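PDB 4N13: phosphate-binding protein PstS from Borrelia burgdorferi, which binds inorganic phosphate with micromolar affinity as the solute-binding lipoprotein of the PstSACB ABC transporter, which imports phosphate. Local coordinates for residues I60-A64 with E235-V239; E76-K80 with I227-N231; I174-S178 with E197-N201. The contacts are given in a common frame with arbitrary orientation. Residue numbers count along the deposited sequence, not the author numbering.

Contact 1. Residues I60-A64 with E235-V239; sequences IYKIA and EDKSV
A salt bridge ties the two segments together: Lys62 NZ donates to Asp236 OD2 at 3.1 Å. The same ammonium also bonds the backbone O of Ile13, so it joins strand 12-18 to the start of helix 237-246. Lys62 reaches out with chi1 m and the rest of the chain all t. Asp236 holds the N-cap position, but its carboxylate makes no capping bond; it turns to Lys62 instead. A water donates to both Lys62 O and Glu235 OE1, 2.8 Å from each, and bridges backbone to side chain. Apolar packing completes the contact. Val239 (chi1 t) points toward 60-64 and sets its CG2 3.8 Å from Lys62 CD and its CG1 3.9 Å from Ile63 CG1. The nearest CA atoms are those of Lys62 and Val239, 7.3 Å apart. Residues 60-62 and 235-236 are loop; strand starts at Ile63, helix at Lys237. This is helix-on-sheet packing of an alpha/beta lobe: the first turn of helix 237-246 lies against strand 63-66, which runs between strands 12-18 and 223-230.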
ATOM      1  N   ILE A  60      21.907 -11.035   9.271  1.00  7.54           N
ATOM      2  CA  ILE A  60      21.429 -12.090   8.394  1.00  8.29           C
ATOM      3  C   ILE A  60      21.160 -11.566   6.977  1.00  7.96           C
ATOM      4  O   ILE A  60      21.396 -12.274   6.003  1.00 10.34           O
ATOM      5  CB  ILE A  60      20.162 -12.732   8.999  1.00 10.64           C
ATOM      6  CG1 ILE A  60      20.471 -13.247  10.411  1.00 12.26           C
ATOM      7  CG2 ILE A  60      19.615 -13.851   8.113  1.00 11.06           C
ATOM      8  CD1 ILE A  60      21.650 -14.156  10.478  1.00 14.68           C
ATOM      9  N   TYR A  61      20.675 -10.330   6.884  1.00  7.15           N
ATOM     10  CA  TYR A  61      20.447  -9.664   5.605  1.00  5.68           C
ATOM     11  C   TYR A  61      21.304  -8.403   5.547  1.00  7.07           C
ATOM     12  O   TYR A  61      21.560  -7.779   6.589  1.00  8.26           O
ATOM     13  CB  TYR A  61      18.975  -9.262   5.472  1.00  5.86           C
ATOM     14  CG  TYR A  61      18.027 -10.432   5.597  1.00  7.45           C
ATOM     15  CD1 TYR A  61      18.194 -11.566   4.822  1.00  9.19           C
ATOM     16  CD2 TYR A  61      16.989 -10.415   6.506  1.00  8.04           C
ATOM     17  CE1 TYR A  61      17.343 -12.639   4.929  1.00 10.26           C
ATOM     18  CE2 TYR A  61      16.119 -11.505   6.628  1.00  8.79           C
ATOM     19  CZ  TYR A  61      16.325 -12.622   5.837  1.00 10.50           C
ATOM     20  OH  TYR A  61      15.495 -13.719   5.927  1.00 14.41           O
ATOM     21  N   LYS A  62      21.716  -8.008   4.339  1.00  6.28           N
ATOM     22  CA  LYS A  62      22.346  -6.707   4.107  1.00  6.77           C
ATOM     23  C   LYS A  62      21.342  -5.627   3.700  1.00  6.89           C
ATOM     24  O   LYS A  62      21.643  -4.438   3.770  1.00  6.78           O
ATOM     25  CB  LYS A  62      23.424  -6.826   3.038  1.00  7.49           C
ATOM     26  CG  LYS A  62      24.663  -7.542   3.512  1.00 11.32           C
ATOM     27  CD  LYS A  62      25.725  -7.549   2.426  1.00 13.58           C
ATOM     28  CE  LYS A  62      26.919  -8.403   2.800  1.00 17.34           C
ATOM     29  NZ  LYS A  62      27.812  -8.586   1.635  1.00 17.84           N
ATOM     30  N   ILE A  63      20.158  -6.040   3.248  1.00  5.61           N
ATOM     31  CA  ILE A  63      19.094  -5.119   2.873  1.00  6.17           C
ATOM     32  C   ILE A  63      17.806  -5.729   3.394  1.00  5.17           C
ATOM     33  O   ILE A  63      17.604  -6.937   3.261  1.00  6.52           O
ATOM     34  CB  ILE A  63      18.959  -4.950   1.332  1.00  5.84           C
ATOM     35  CG1 ILE A  63      20.279  -4.470   0.709  1.00  7.94           C
ATOM     36  CG2 ILE A  63      17.799  -4.034   0.984  1.00  7.80           C
ATOM     37  CD1 ILE A  63      20.286  -4.497  -0.810  1.00  7.42           C
ATOM     38  N   ALA A  64      16.913  -4.899   3.928  1.00  5.16           N
ATOM     39  CA  ALA A  64      15.543  -5.314   4.232  1.00  6.01           C
ATOM     40  C   ALA A  64      14.582  -4.517   3.369  1.00  6.22           C
ATOM     41  O   ALA A  64      14.814  -3.342   3.092  1.00  7.22           O
ATOM     42  CB  ALA A  64      15.216  -5.094   5.699  1.00  6.56           C
ATOM     43  N   GLU A 235      27.735   1.471   2.783  1.00 22.04           N
ATOM     44  CA  GLU A 235      27.391   0.129   2.357  1.00 19.57           C
ATOM     45  C   GLU A 235      28.493  -0.484   1.502  1.00 17.56           C
ATOM     46  O   GLU A 235      29.285   0.218   0.869  1.00 18.17           O
ATOM     47  CB  GLU A 235      26.073   0.135   1.573  1.00 20.75           C
ATOM     48  CG  GLU A 235      24.892   0.755   2.324  1.00 22.24           C
ATOM     49  CD  GLU A 235      24.580   0.075   3.652  1.00 22.91           C
ATOM     50  OE1 GLU A 235      24.664  -1.161   3.738  1.00 24.27           O
ATOM     51  OE2 GLU A 235      24.250   0.790   4.617  1.00 23.59           O
ATOM     52  N   ASP A 236      28.534  -1.806   1.500  1.00 16.47           N
ATOM     53  CA  ASP A 236      29.315  -2.536   0.529  1.00 14.85           C
ATOM     54  C   ASP A 236      28.930  -2.040  -0.867  1.00 12.49           C
ATOM     55  O   ASP A 236      27.763  -1.731  -1.135  1.00 11.21           O
ATOM     56  CB  ASP A 236      28.992  -4.034   0.612  1.00 17.98           C
ATOM     57  CG  ASP A 236      29.405  -4.662   1.912  1.00 22.70           C
ATOM     58  OD1 ASP A 236      30.253  -4.081   2.625  1.00 24.82           O
ATOM     59  OD2 ASP A 236      28.884  -5.762   2.200  1.00 24.15           O
ATOM     60  N   LYS A 237      29.900  -1.989  -1.764  1.00 12.18           N
ATOM     61  CA  LYS A 237      29.631  -1.613  -3.139  1.00 12.43           C
ATOM     62  C   LYS A 237      28.550  -2.506  -3.759  1.00  9.76           C
ATOM     63  O   LYS A 237      27.725  -2.024  -4.530  1.00  8.74           O
ATOM     64  CB  LYS A 237      30.914  -1.687  -3.977  1.00 15.73           C
ATOM     65  CG  LYS A 237      30.703  -1.243  -5.399  1.00 19.18           C
ATOM     66  CD  LYS A 237      31.985  -1.150  -6.187  1.00 23.87           C
ATOM     67  CE  LYS A 237      31.695  -0.630  -7.585  1.00 27.45           C
ATOM     68  NZ  LYS A 237      32.925  -0.377  -8.374  1.00 29.59           N
ATOM     69  N   SER A 238      28.559  -3.795  -3.428  1.00  8.96           N
ATOM     70  CA  SER A 238      27.614  -4.726  -4.015  1.00  9.19           C
ATOM     71  C   SER A 238      26.183  -4.347  -3.652  1.00  8.47           C
ATOM     72  O   SER A 238      25.266  -4.504  -4.456  1.00  8.40           O
ATOM     73  CB  SER A 238      27.923  -6.135  -3.527  1.00 11.98           C
ATOM     74  OG  SER A 238      27.866  -6.203  -2.103  1.00 16.03           O
ATOM     75  N   VAL A 239      26.005  -3.835  -2.443  1.00  7.99           N
ATOM     76  CA  VAL A 239      24.704  -3.389  -1.953  1.00  8.04           C
ATOM     77  C   VAL A 239      24.304  -2.083  -2.666  1.00  8.02           C
ATOM     78  O   VAL A 239      23.182  -1.952  -3.183  1.00  8.04           O
ATOM     79  CB  VAL A 239      24.772  -3.192  -0.428  1.00  8.42           C
ATOM     80  CG1 VAL A 239      23.581  -2.401   0.095  1.00  9.04           C
ATOM     81  CG2 VAL A 239      24.907  -4.531   0.245  1.00  9.64           C
TER
HETATM   82  O   HOH W   1      23.033  -2.711   5.402  1.00 12.60           O

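Contact 2. Residues E76-K80 with I227-N231; sequences EQGAK and IIVTN
Ile227 begins the segment in extended conformation and touches nothing in 76-80; its backbone pairs with Ser66 on neighbouring strand 63-66. Ile228 turns its side chain to Ile63 and helix 237-246. Val229 (chi1 t) packs CG1 4.0 Å from Ala79 CB, and its CA makes a CH...O contact of 3.2 Å with Lys80 O. Leu70 touches both side chains, and Phe57 covers Ala79. Thr230 forms the bridge. It is an antiparallel hydrogen-bonded pair with Lys80, CA to CA 5.4 Å: Lys80 N donates to Thr230 O at 2.9 Å, and Thr230 N to Lys80 O at 3.0 Å. Their side chains share one face, with Lys80 CB 4.1 Å from Thr230 OG1. Ala79 CA also lies 3.4 Å from Thr230 O. Asn231 (chi1 t) follows beside Gly78, its CA 4.6 Å from that of Ala79. Gly78, with phi 104°, ends helix 72-76 in a Schellman motif. This helix-to-strand turn starts strand 80-93 antiparallel to strand 223-230, across from strand 63-66, in the mixed sheet of a class II periplasmic binding protein.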
ATOM      1  N   GLU A  76      17.353   4.770  15.527  1.00  9.81           N
ATOM      2  CA  GLU A  76      18.411   4.883  16.513  1.00 12.00           C
ATOM      3  C   GLU A  76      19.449   3.772  16.374  1.00 12.74           C
ATOM      4  O   GLU A  76      20.597   3.937  16.781  1.00 16.06           O
ATOM      5  CB  GLU A  76      17.784   4.918  17.906  1.00 15.47           C
ATOM      6  CG  GLU A  76      16.987   6.203  18.126  1.00 18.79           C
ATOM      7  CD  GLU A  76      15.897   6.096  19.179  1.00 23.97           C
ATOM      8  OE1 GLU A  76      15.799   5.044  19.843  1.00 24.72           O
ATOM      9  OE2 GLU A  76      15.124   7.080  19.328  1.00 26.00           O
ATOM     10  N   GLN A  77      19.035   2.629  15.845  1.00 11.48           N
ATOM     11  CA  GLN A  77      19.940   1.511  15.588  1.00 12.57           C
ATOM     12  C   GLN A  77      20.641   1.646  14.247  1.00 14.08           C
ATOM     13  O   GLN A  77      21.377   0.755  13.846  1.00 19.58           O
ATOM     14  CB  GLN A  77      19.162   0.198  15.621  1.00 14.25           C
ATOM     15  CG  GLN A  77      18.703  -0.225  16.996  1.00 16.23           C
ATOM     16  CD  GLN A  77      19.828  -0.766  17.855  1.00 16.82           C
ATOM     17  OE1 GLN A  77      20.912  -1.107  17.362  1.00 19.05           O
ATOM     18  NE2 GLN A  77      19.571  -0.865  19.147  1.00 19.04           N
ATOM     19  N   GLY A  78      20.418   2.749  13.548  1.00 11.62           N
ATOM     20  CA  GLY A  78      21.173   3.045  12.339  1.00 12.69           C
ATOM     21  C   GLY A  78      20.424   2.812  11.041  1.00 12.00           C
ATOM     22  O   GLY A  78      21.003   2.951   9.964  1.00 14.29           O
ATOM     23  N   ALA A  79      19.141   2.471  11.109  1.00 10.61           N
ATOM     24  CA  ALA A  79      18.405   2.155   9.884  1.00 11.23           C
ATOM     25  C   ALA A  79      18.248   3.396   9.034  1.00 10.12           C
ATOM     26  O   ALA A  79      17.992   4.477   9.544  1.00 12.17           O
ATOM     27  CB  ALA A  79      17.033   1.566  10.201  1.00 12.66           C
ATOM     28  N   LYS A  80      18.358   3.193   7.728  1.00 10.17           N
ATOM     29  CA  LYS A  80      18.146   4.237   6.737  1.00 12.38           C
ATOM     30  C   LYS A  80      17.245   3.668   5.659  1.00 10.58           C
ATOM     31  O   LYS A  80      17.309   2.484   5.377  1.00 11.39           O
ATOM     32  CB  LYS A  80      19.489   4.659   6.130  1.00 18.41           C
ATOM     33  CG  LYS A  80      20.390   5.402   7.102  1.00 23.68           C
ATOM     34  CD  LYS A  80      19.718   6.681   7.613  1.00 28.47           C
ATOM     35  CE  LYS A  80      20.431   7.948   7.162  1.00 31.59           C
ATOM     36  NZ  LYS A  80      21.762   8.122   7.797  1.00 33.18           N
ATOM     37  N   ILE A 227       9.901   0.362   1.002  1.00  6.96           N
ATOM     38  CA  ILE A 227      11.191   0.990   1.285  1.00  6.81           C
ATOM     39  C   ILE A 227      12.305  -0.039   1.339  1.00  5.75           C
ATOM     40  O   ILE A 227      12.135  -1.185   1.776  1.00  7.15           O
ATOM     41  CB  ILE A 227      11.179   1.823   2.603  1.00  7.74           C
ATOM     42  CG1 ILE A 227      10.749   0.988   3.803  1.00  8.80           C
ATOM     43  CG2 ILE A 227      10.306   3.050   2.441  1.00  9.76           C
ATOM     44  CD1 ILE A 227      10.908   1.725   5.116  1.00 10.15           C
ATOM     45  N   ILE A 228      13.468   0.407   0.872  1.00  5.86           N
ATOM     46  CA  ILE A 228      14.730  -0.301   0.960  1.00  5.66           C
ATOM     47  C   ILE A 228      15.413   0.199   2.222  1.00  5.92           C
ATOM     48  O   ILE A 228      15.640   1.401   2.375  1.00  8.15           O
ATOM     49  CB  ILE A 228      15.620   0.062  -0.244  1.00  6.24           C
ATOM     50  CG1 ILE A 228      14.963  -0.388  -1.547  1.00  7.37           C
ATOM     51  CG2 ILE A 228      17.020  -0.530  -0.097  1.00  8.33           C
ATOM     52  CD1 ILE A 228      15.522   0.299  -2.772  1.00  7.73           C
ATOM     53  N   VAL A 229      15.739  -0.723   3.106  1.00  5.87           N
ATOM     54  CA  VAL A 229      16.307  -0.415   4.414  1.00  6.82           C
ATOM     55  C   VAL A 229      17.708  -1.007   4.519  1.00  6.00           C
ATOM     56  O   VAL A 229      17.917  -2.190   4.251  1.00  6.42           O
ATOM     57  CB  VAL A 229      15.416  -0.953   5.561  1.00  7.03           C
ATOM     58  CG1 VAL A 229      15.949  -0.513   6.924  1.00  7.95           C
ATOM     59  CG2 VAL A 229      13.967  -0.506   5.379  1.00  8.65           C
ATOM     60  N   THR A 230      18.649  -0.167   4.931  1.00  6.22           N
ATOM     61  CA  THR A 230      20.027  -0.588   5.195  1.00  7.18           C
ATOM     62  C   THR A 230      20.457  -0.069   6.538  1.00  8.15           C
ATOM     63  O   THR A 230      19.741   0.728   7.136  1.00  9.10           O
ATOM     64  CB  THR A 230      20.988  -0.056   4.123  1.00 10.31           C
ATOM     65  OG1 THR A 230      20.855   1.362   4.037  1.00 12.76           O
ATOM     66  CG2 THR A 230      20.696  -0.669   2.773  1.00 11.04           C
ATOM     67  N   ASN A 231      21.600  -0.541   7.028  1.00  9.93           N
ATOM     68  CA  ASN A 231      22.060  -0.173   8.354  1.00 14.11           C
ATOM     69  C   ASN A 231      23.425   0.512   8.316  1.00 19.56           C
ATOM     70  O   ASN A 231      24.149   0.399   7.339  1.00 21.43           O
ATOM     71  CB  ASN A 231      22.090  -1.439   9.229  1.00 20.57           C
ATOM     72  CG  ASN A 231      22.253  -1.136  10.682  1.00 24.83           C
ATOM     73  OD1 ASN A 231      22.193   0.020  11.114  1.00 25.81           O
ATOM     74  ND2 ASN A 231      22.468  -2.174  11.459  1.00 25.82           N
TER

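Contact 3. Residues I174-S178 with E197-N201; sequences IEKTS and EKGLN
Residues 174-178 are regular helix, part of helix 170-179, with Ser178 N bonded to Ile174 O at 3.0 Å. Residues 197-201 lead out of helix 192-197 and into strand 201-205. Gly199 is the turning point. Its phi of 83° is positive, and two bonds run back into the last helical turn, a Schellman motif. At these angles a CB would press on the carbonyl O of Lys198. Leu200 then goes extended (phi -92°, psi 173°). The nearest CA atoms are those of Ser178 and Leu200, 6.8 Å apart. No hydrogen bond crosses between the segments, so the contact rests on side chains of 197-201 packed on the helix backbone and side chains. Leu200 (chi1 m, chi2 t) points toward the helix. Its CD1 lies 3.6 Å from Ile174 O, 3.9 Å from Ile174 CG2 and 3.9 Å from Thr177 CG2. Its CD2 lies 3.8 Å from Ser178 CA. Ile174, Thr177 and Leu200 all also touch Ile92 of strand 80-93, so the leucine fills a space between helix 170-179 and the sheet. This is the helix-on-sheet core of an alpha/beta lobe in the periplasmic binding protein fold, here closed by the turn before strand 201-205. Lys198 (chi1 t, chi2 p) lies along the more open side. Its CG is 3.8 Å from Ile174 CG2, and its CE is 3.5 Å from Ser178 OG. That hydroxyl, with chi1 p, donates to Glu175 O at 2.7 Å within the helix. Thr177 OG1 likewise bonds within its own helix, to Val173 O.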
ATOM      1  N   ILE A 174     -15.616  -4.171  -6.655  1.00  6.34           N
ATOM      2  CA  ILE A 174     -16.185  -3.448  -7.778  1.00  6.63           C
ATOM      3  C   ILE A 174     -17.585  -3.971  -8.102  1.00  6.63           C
ATOM      4  O   ILE A 174     -18.522  -3.188  -8.251  1.00  7.35           O
ATOM      5  CB  ILE A 174     -15.238  -3.536  -8.996  1.00  7.28           C
ATOM      6  CG1 ILE A 174     -13.972  -2.730  -8.733  1.00  8.32           C
ATOM      7  CG2 ILE A 174     -15.916  -3.039 -10.245  1.00  7.81           C
ATOM      8  CD1 ILE A 174     -12.853  -3.008  -9.739  1.00  9.19           C
ATOM      9  N   GLU A 175     -17.721  -5.284  -8.234  1.00  6.55           N
ATOM     10  CA  GLU A 175     -19.023  -5.834  -8.573  1.00  7.76           C
ATOM     11  C   GLU A 175     -20.066  -5.533  -7.507  1.00  6.70           C
ATOM     12  O   GLU A 175     -21.187  -5.121  -7.799  1.00  7.14           O
ATOM     13  CB  GLU A 175     -18.948  -7.338  -8.818  1.00 10.80           C
ATOM     14  CG  GLU A 175     -20.260  -7.883  -9.377  1.00 16.42           C
ATOM     15  CD  GLU A 175     -20.158  -9.318  -9.841  1.00 21.95           C
ATOM     16  OE1 GLU A 175     -19.661  -9.530 -10.963  1.00 25.66           O
ATOM     17  OE2 GLU A 175     -20.562 -10.226  -9.087  1.00 24.67           O
ATOM     18  N   LYS A 176     -19.693  -5.704  -6.252  1.00  6.67           N
ATOM     19  CA  LYS A 176     -20.612  -5.470  -5.155  1.00  6.25           C
ATOM     20  C   LYS A 176     -21.029  -3.989  -5.097  1.00  6.15           C
ATOM     21  O   LYS A 176     -22.185  -3.673  -4.864  1.00  7.16           O
ATOM     22  CB  LYS A 176     -19.989  -5.918  -3.822  1.00  6.84           C
ATOM     23  CG  LYS A 176     -20.937  -5.844  -2.629  1.00  7.07           C
ATOM     24  CD  LYS A 176     -22.073  -6.854  -2.672  1.00  6.57           C
ATOM     25  CE  LYS A 176     -21.603  -8.282  -2.494  1.00  7.57           C
ATOM     26  NZ  LYS A 176     -22.746  -9.236  -2.562  1.00  9.53           N
ATOM     27  N   THR A 177     -20.082  -3.081  -5.310  1.00  6.25           N
ATOM     28  CA  THR A 177     -20.375  -1.655  -5.277  1.00  6.64           C
ATOM     29  C   THR A 177     -21.370  -1.326  -6.405  1.00  6.96           C
ATOM     30  O   THR A 177     -22.321  -0.556  -6.209  1.00  8.85           O
ATOM     31  CB  THR A 177     -19.082  -0.833  -5.423  1.00  7.61           C
ATOM     32  OG1 THR A 177     -18.223  -1.107  -4.314  1.00  8.72           O
ATOM     33  CG2 THR A 177     -19.378   0.645  -5.432  1.00  7.71           C
ATOM     34  N   SER A 178     -21.179  -1.943  -7.563  1.00  6.22           N
ATOM     35  CA  SER A 178     -22.055  -1.712  -8.707  1.00  8.61           C
ATOM     36  C   SER A 178     -23.480  -2.186  -8.452  1.00  8.51           C
ATOM     37  O   SER A 178     -24.412  -1.657  -9.037  1.00 12.36           O
ATOM     38  CB  SER A 178     -21.469  -2.361  -9.962  1.00  9.70           C
ATOM     39  OG  SER A 178     -21.696  -3.757 -10.044  1.00 12.18           O
ATOM     40  N   GLU A 197     -14.599   1.665 -15.858  1.00 11.95           N
ATOM     41  CA  GLU A 197     -15.295   0.940 -16.919  1.00 13.67           C
ATOM     42  C   GLU A 197     -16.628   0.385 -16.429  1.00 13.97           C
ATOM     43  O   GLU A 197     -17.539   0.156 -17.232  1.00 16.65           O
ATOM     44  CB  GLU A 197     -14.413  -0.198 -17.462  1.00 15.29           C
ATOM     45  CG  GLU A 197     -13.223   0.281 -18.288  1.00 19.59           C
ATOM     46  CD  GLU A 197     -12.142  -0.784 -18.493  1.00 23.92           C
ATOM     47  OE1 GLU A 197     -12.099  -1.781 -17.741  1.00 25.14           O
ATOM     48  OE2 GLU A 197     -11.296  -0.596 -19.391  1.00 27.14           O
ATOM     49  N   LYS A 198     -16.736   0.166 -15.115  1.00 12.18           N
ATOM     50  CA  LYS A 198     -17.967  -0.314 -14.479  1.00 12.39           C
ATOM     51  C   LYS A 198     -18.922   0.838 -14.101  1.00 13.73           C
ATOM     52  O   LYS A 198     -20.038   0.611 -13.637  1.00 16.86           O
ATOM     53  CB  LYS A 198     -17.593  -1.123 -13.233  1.00 15.40           C
ATOM     54  CG  LYS A 198     -18.678  -1.979 -12.647  1.00 19.39           C
ATOM     55  CD  LYS A 198     -18.970  -3.181 -13.551  1.00 22.61           C
ATOM     56  CE  LYS A 198     -19.652  -4.297 -12.791  1.00 24.73           C
ATOM     57  NZ  LYS A 198     -20.046  -5.420 -13.697  1.00 26.47           N
ATOM     58  N   GLY A 199     -18.489   2.078 -14.304  1.00 12.18           N
ATOM     59  CA  GLY A 199     -19.331   3.227 -14.049  1.00 11.67           C
ATOM     60  C   GLY A 199     -19.365   3.684 -12.600  1.00  9.74           C
ATOM     61  O   GLY A 199     -20.278   4.402 -12.199  1.00 11.24           O
ATOM     62  N   LEU A 200     -18.339   3.335 -11.829  1.00  9.53           N
ATOM     63  CA  LEU A 200     -18.290   3.732 -10.430  1.00  9.02           C
ATOM     64  C   LEU A 200     -17.548   5.041 -10.289  1.00  9.90           C
ATOM     65  O   LEU A 200     -17.072   5.578 -11.273  1.00 13.12           O
ATOM     66  CB  LEU A 200     -17.661   2.631  -9.576  1.00  8.78           C
ATOM     67  CG  LEU A 200     -18.352   1.280  -9.771  1.00 10.84           C
ATOM     68  CD1 LEU A 200     -17.633   0.219  -8.924  1.00 12.71           C
ATOM     69  CD2 LEU A 200     -19.851   1.326  -9.453  1.00 13.46           C
ATOM     70  N   ASN A 201     -17.534   5.602  -9.085  1.00  9.44           N
ATOM     71  CA  ASN A 201     -16.836   6.854  -8.818  1.00  9.69           C
ATOM     72  C   ASN A 201     -15.695   6.662  -7.840  1.00  7.87           C
ATOM     73  O   ASN A 201     -15.903   6.103  -6.788  1.00 10.27           O
ATOM     74  CB  ASN A 201     -17.793   7.902  -8.249  1.00 12.34           C
ATOM     75  CG  ASN A 201     -17.229   9.326  -8.389  1.00 14.74           C
ATOM     76  OD1 ASN A 201     -17.020   9.810  -9.499  1.00 18.19           O
ATOM     77  ND2 ASN A 201     -16.895   9.945  -7.276  1.00 19.16           N
TER

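Overall arrangement
Contacts 1 and 2 are neighbours, with centres 11 Å apart. They meet on strands 63-66 and 223-230: Ala64 O lies 2.8 Å from Val229 N, a probable hydrogen bond, and Ile63 CG2 packs 3.7 Å from Ile228 CG2. Contact 3 lies on the opposite side of the chain's centre, its centre 44 Å from that of contact 1 and 41 Å from that of contact 2. In sequence it lies within the loop closed by contact 2, which lies within that closed by contact 1. The phosphate site is assigned by similarity: between side chains, Val229 is about 8 Å from Ser49, Ile63 about 11 Å from Ser19 and Ile174 about 11 Å from Ser139.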